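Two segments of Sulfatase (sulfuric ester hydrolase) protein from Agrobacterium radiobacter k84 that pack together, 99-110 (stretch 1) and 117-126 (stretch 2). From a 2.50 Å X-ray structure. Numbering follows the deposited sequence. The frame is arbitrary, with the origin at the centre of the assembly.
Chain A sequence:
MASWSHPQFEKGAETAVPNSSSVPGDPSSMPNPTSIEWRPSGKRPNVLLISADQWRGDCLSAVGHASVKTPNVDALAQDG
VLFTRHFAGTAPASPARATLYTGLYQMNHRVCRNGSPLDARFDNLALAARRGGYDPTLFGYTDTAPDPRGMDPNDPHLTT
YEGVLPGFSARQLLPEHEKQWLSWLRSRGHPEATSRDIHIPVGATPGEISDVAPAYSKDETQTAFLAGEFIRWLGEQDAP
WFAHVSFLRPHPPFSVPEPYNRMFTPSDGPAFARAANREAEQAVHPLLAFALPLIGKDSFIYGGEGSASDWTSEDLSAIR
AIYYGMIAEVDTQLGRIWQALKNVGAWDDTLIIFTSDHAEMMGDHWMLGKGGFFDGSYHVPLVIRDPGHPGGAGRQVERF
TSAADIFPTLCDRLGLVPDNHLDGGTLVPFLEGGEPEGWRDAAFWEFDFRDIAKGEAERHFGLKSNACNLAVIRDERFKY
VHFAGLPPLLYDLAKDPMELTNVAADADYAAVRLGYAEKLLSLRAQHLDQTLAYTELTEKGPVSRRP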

# COMPACT_ATOMS: atom_id res chain seq x y z
N THR A 99 -9.23 9.41 6.78
CA THR A 99 -10.14 8.37 6.25
C THR A 99 -11.49 8.98 5.82
O THR A 99 -11.98 8.73 4.73
CB THR A 99 -10.29 7.20 7.25
OG1 THR A 99 -9.06 6.49 7.31
CG2 THR A 99 -11.34 6.19 6.83
N LEU A 100 -12.07 9.80 6.71
CA LEU A 100 -13.32 10.48 6.54
C LEU A 100 -13.36 11.29 5.26
O LEU A 100 -14.28 11.11 4.48
CB LEU A 100 -13.62 11.38 7.76
CG LEU A 100 -14.97 12.19 7.70
CD1 LEU A 100 -16.22 11.26 7.51
CD2 LEU A 100 -15.15 13.08 8.95
N TYR A 101 -12.39 12.19 5.04
CA TYR A 101 -12.39 13.07 3.89
C TYR A 101 -11.90 12.46 2.58
O TYR A 101 -12.28 12.96 1.52
CB TYR A 101 -11.59 14.35 4.18
CG TYR A 101 -12.00 15.09 5.43
CD1 TYR A 101 -13.34 15.43 5.66
CD2 TYR A 101 -11.06 15.49 6.37
CE1 TYR A 101 -13.73 16.08 6.84
CE2 TYR A 101 -11.44 16.16 7.53
CZ TYR A 101 -12.77 16.46 7.76
OH TYR A 101 -13.11 17.09 8.93
N THR A 102 -11.04 11.45 2.62
CA THR A 102 -10.44 10.89 1.40
C THR A 102 -11.01 9.57 0.97
O THR A 102 -10.58 9.08 -0.09
CB THR A 102 -8.90 10.73 1.52
OG1 THR A 102 -8.56 9.65 2.40
CG2 THR A 102 -8.19 12.02 1.91
N GLY A 103 -11.86 8.97 1.81
CA GLY A 103 -12.44 7.65 1.55
C GLY A 103 -11.40 6.54 1.50
O GLY A 103 -11.60 5.53 0.82
N LEU A 104 -10.27 6.73 2.22
CA LEU A 104 -9.17 5.76 2.21
C LEU A 104 -8.90 5.18 3.55
O LEU A 104 -9.07 5.84 4.57
CB LEU A 104 -7.87 6.40 1.69
CG LEU A 104 -7.85 6.93 0.26
CD1 LEU A 104 -6.65 7.87 0.08
CD2 LEU A 104 -7.83 5.77 -0.76
N TYR A 105 -8.41 3.94 3.55
CA TYR A 105 -7.91 3.28 4.75
C TYR A 105 -6.51 3.87 4.99
O TYR A 105 -5.87 4.33 4.04
CB TYR A 105 -7.86 1.75 4.55
CG TYR A 105 -9.21 1.05 4.57
CD1 TYR A 105 -10.25 1.53 5.37
CD2 TYR A 105 -9.41 -0.14 3.88
CE1 TYR A 105 -11.48 0.87 5.43
CE2 TYR A 105 -10.65 -0.79 3.91
CZ TYR A 105 -11.67 -0.30 4.70
OH TYR A 105 -12.87 -0.95 4.79
N GLN A 106 -6.03 3.84 6.24
CA GLN A 106 -4.70 4.36 6.62
C GLN A 106 -3.57 3.70 5.81
O GLN A 106 -2.56 4.36 5.51
CB GLN A 106 -4.48 4.25 8.14
CG GLN A 106 -3.09 4.69 8.61
CD GLN A 106 -2.99 4.54 10.09
OE1 GLN A 106 -3.16 5.49 10.85
NE2 GLN A 106 -2.71 3.34 10.51
N MET A 107 -3.78 2.46 5.34
CA MET A 107 -2.79 1.75 4.51
C MET A 107 -2.58 2.45 3.17
O MET A 107 -1.56 2.23 2.51
CB MET A 107 -3.17 0.28 4.31
CG MET A 107 -4.52 0.05 3.61
SD MET A 107 -4.77 -1.73 3.32
CE MET A 107 -3.67 -2.01 1.89
N ASN A 108 -3.54 3.35 2.80
CA ASN A 108 -3.43 4.14 1.58
C ASN A 108 -3.15 5.63 1.84
O ASN A 108 -2.25 6.14 1.19
CB ASN A 108 -4.64 3.93 0.66
CG ASN A 108 -4.55 2.63 -0.09
OD1 ASN A 108 -3.54 2.31 -0.72
ND2 ASN A 108 -5.59 1.81 0.01
N HIS A 109 -3.85 6.30 2.80
CA HIS A 109 -3.64 7.73 3.03
C HIS A 109 -2.31 8.03 3.79
O HIS A 109 -1.77 9.14 3.68
CB HIS A 109 -4.86 8.44 3.66
CG HIS A 109 -5.27 8.01 5.04
ND1 HIS A 109 -4.43 8.19 6.14
CD2 HIS A 109 -6.47 7.58 5.49
CE1 HIS A 109 -5.12 7.78 7.20
NE2 HIS A 109 -6.36 7.41 6.86
N ARG A 110 -1.80 7.03 4.54
CA ARG A 110 -0.52 7.03 5.27
C ARG A 110 -0.40 8.10 6.36
O ARG A 110 0.71 8.34 6.84
CB ARG A 110 0.67 7.09 4.29
CG ARG A 110 0.66 5.99 3.19
CD ARG A 110 0.55 4.57 3.72
NE ARG A 110 1.65 4.27 4.65
CZ ARG A 110 1.51 3.85 5.91
NH1 ARG A 110 0.30 3.61 6.41
NH2 ARG A 110 2.58 3.67 6.68
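Stretch 2 117-126: PLDARFDNLA

Stretch 2 lies along stretch 1 as a mostly irregular segment with extended parts on either side of a turn, and it runs the opposite way: its start is beside the end of stretch 1 and its end beside the start. Two points fix the register. The CA atoms of H109 and L118 are 6.6 Å apart, and those of T102 and N124 close to 4.4 Å; the backbone swings out through the turn between these points and comes closest at N124. It leaves P117 and L118 in extended conformation, makes a type I beta turn from D119 to F122, extends again through D123 and N124, and enters a helix at L125. D119 braces the turn from within, its OD1 accepting from R121 N at 2.9 Å and its OD2 forming a salt bridge with R121 NH1, also at 2.9 Å. Opposite it, stretch 1 ends one helix at T102, breaks at G103 with positive phi, and forms a short second helix from Q106 to H109.

Direct backbone hydrogen bonding between the stretches comes down to a single bond, placed where one helix ends and another begins. L125 N donates to Y101 O at 3.0 Å, joining a free NH in the first turn of the new helix to a carbonyl near the end of the old one. N124 prepares this start as the N-cap: its OD1 accepts a weak bond from A126 N at 2.9 Å, while its CB lies 3.2 Å from Y101 O. A small polar residue thus caps its own helix, and beside it T102 CA is 4.4 Å from N124 CA and 3.8 Å from D123 O.

The apolar packing centres on F122, which the beta turn delivers with its CA-to-CB bond toward stretch 1. L104, whose CA-to-CB bond also points toward the other stretch, sets CD1 over one face of the F122 ring, 3.8 Å from the ring centroid in a CH-pi contact; the closest atoms, L104 CD1 and F122 CD1, are 3.6 Å apart. The second helix supplies backbone to the same ring: N108 O is 3.2 Å from F122 CZ, and H109 CA is 3.8 Å from F122 CE2. L118 fills in beside it, with CD1 4.0 Å from H109 CB and CD2 4.1 Å from T102 CG2. At the far end L125 CD2 meets the edge of the Y101 ring, 4.1 Å from Y101 CD1, and also lies 4.0 Å from L100 O.

Three waters add bridges, two of them at residues that also make direct contact. One water donates to H109 O at 2.7 Å and P117 O at 3.0 Å and accepts from D119 N at 2.8 Å; another donates to R110 O at 2.8 Å and P117 O at 2.9 Å. A third donates to N108 O at 2.7 Å and accepts from R121 NH2 at 3.2 Å.

The rules are economical: one turn to present an aromatic ring, one leucine over its face, one backbone bond at a helix start, and waters linking N108 O to R121, and H109 O and R110 O to P117. The contact buries 453 Å², both sides summed.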

# COMPACT_ATOMS: atom_id res chain seq x y z
N PRO A 117 2.02 14.05 7.36
CA PRO A 117 1.45 14.76 6.21
C PRO A 117 0.49 13.90 5.35
O PRO A 117 0.64 12.68 5.26
CB PRO A 117 2.69 15.15 5.40
CG PRO A 117 3.81 15.16 6.42
CD PRO A 117 3.49 13.96 7.23
N LEU A 118 -0.50 14.57 4.77
CA LEU A 118 -1.45 13.92 3.85
C LEU A 118 -1.01 14.33 2.46
O LEU A 118 -1.00 15.53 2.14
CB LEU A 118 -2.93 14.32 4.10
CG LEU A 118 -3.99 13.81 3.08
CD1 LEU A 118 -4.14 12.31 3.12
CD2 LEU A 118 -5.30 14.53 3.28
N ASP A 119 -0.63 13.33 1.66
CA ASP A 119 -0.19 13.53 0.29
C ASP A 119 -1.17 14.39 -0.50
O ASP A 119 -2.39 14.16 -0.50
CB ASP A 119 0.06 12.17 -0.40
CG ASP A 119 0.88 12.26 -1.66
OD1 ASP A 119 0.80 13.30 -2.36
OD2 ASP A 119 1.53 11.23 -2.02
N ALA A 120 -0.62 15.41 -1.17
CA ALA A 120 -1.35 16.37 -2.01
C ALA A 120 -2.02 15.70 -3.22
O ALA A 120 -2.96 16.29 -3.77
CB ALA A 120 -0.40 17.46 -2.48
N ARG A 121 -1.57 14.47 -3.61
CA ARG A 121 -2.11 13.72 -4.74
C ARG A 121 -3.55 13.23 -4.55
O ARG A 121 -4.22 12.97 -5.54
CB ARG A 121 -1.18 12.54 -5.10
CG ARG A 121 -1.45 11.20 -4.37
CD ARG A 121 -0.41 10.21 -4.78
NE ARG A 121 -0.82 8.83 -4.55
CZ ARG A 121 -0.47 8.12 -3.49
NH1 ARG A 121 0.28 8.67 -2.54
NH2 ARG A 121 -0.88 6.87 -3.35
N PHE A 122 -3.99 13.06 -3.31
CA PHE A 122 -5.29 12.50 -2.96
C PHE A 122 -6.48 13.43 -3.15
O PHE A 122 -6.52 14.54 -2.62
CB PHE A 122 -5.29 11.96 -1.50
CG PHE A 122 -4.36 10.81 -1.25
CD1 PHE A 122 -4.40 9.67 -2.04
CD2 PHE A 122 -3.45 10.85 -0.20
CE1 PHE A 122 -3.51 8.61 -1.82
CE2 PHE A 122 -2.57 9.77 0.04
CZ PHE A 122 -2.58 8.68 -0.79
N ASP A 123 -7.51 12.88 -3.77
CA ASP A 123 -8.80 13.52 -3.93
C ASP A 123 -9.54 13.47 -2.60
O ASP A 123 -9.27 12.59 -1.79
CB ASP A 123 -9.62 12.75 -4.96
CG ASP A 123 -10.82 13.49 -5.52
OD1 ASP A 123 -10.92 14.71 -5.29
OD2 ASP A 123 -11.63 12.85 -6.23
N ASN A 124 -10.51 14.36 -2.38
CA ASN A 124 -11.30 14.36 -1.16
C ASN A 124 -12.68 14.94 -1.43
O ASN A 124 -12.87 15.49 -2.51
CB ASN A 124 -10.57 15.10 -0.04
CG ASN A 124 -10.36 16.55 -0.31
OD1 ASN A 124 -11.30 17.33 -0.48
ND2 ASN A 124 -9.12 16.94 -0.32
N LEU A 125 -13.62 14.83 -0.45
CA LEU A 125 -15.01 15.26 -0.59
C LEU A 125 -15.16 16.73 -0.89
O LEU A 125 -16.14 17.10 -1.55
CB LEU A 125 -15.93 14.83 0.59
CG LEU A 125 -15.56 15.19 2.03
CD1 LEU A 125 -15.98 16.61 2.41
CD2 LEU A 125 -16.23 14.23 3.01
N ALA A 126 -14.19 17.57 -0.49
CA ALA A 126 -14.23 19.03 -0.76
C ALA A 126 -13.76 19.34 -2.19
O ALA A 126 -14.39 20.17 -2.84
CB ALA A 126 -13.39 19.79 0.26
O HOH W 1 -0.61 5.13 -0.66
O HOH W 2 0.07 10.90 2.91
O HOH W 3 2.27 10.60 6.33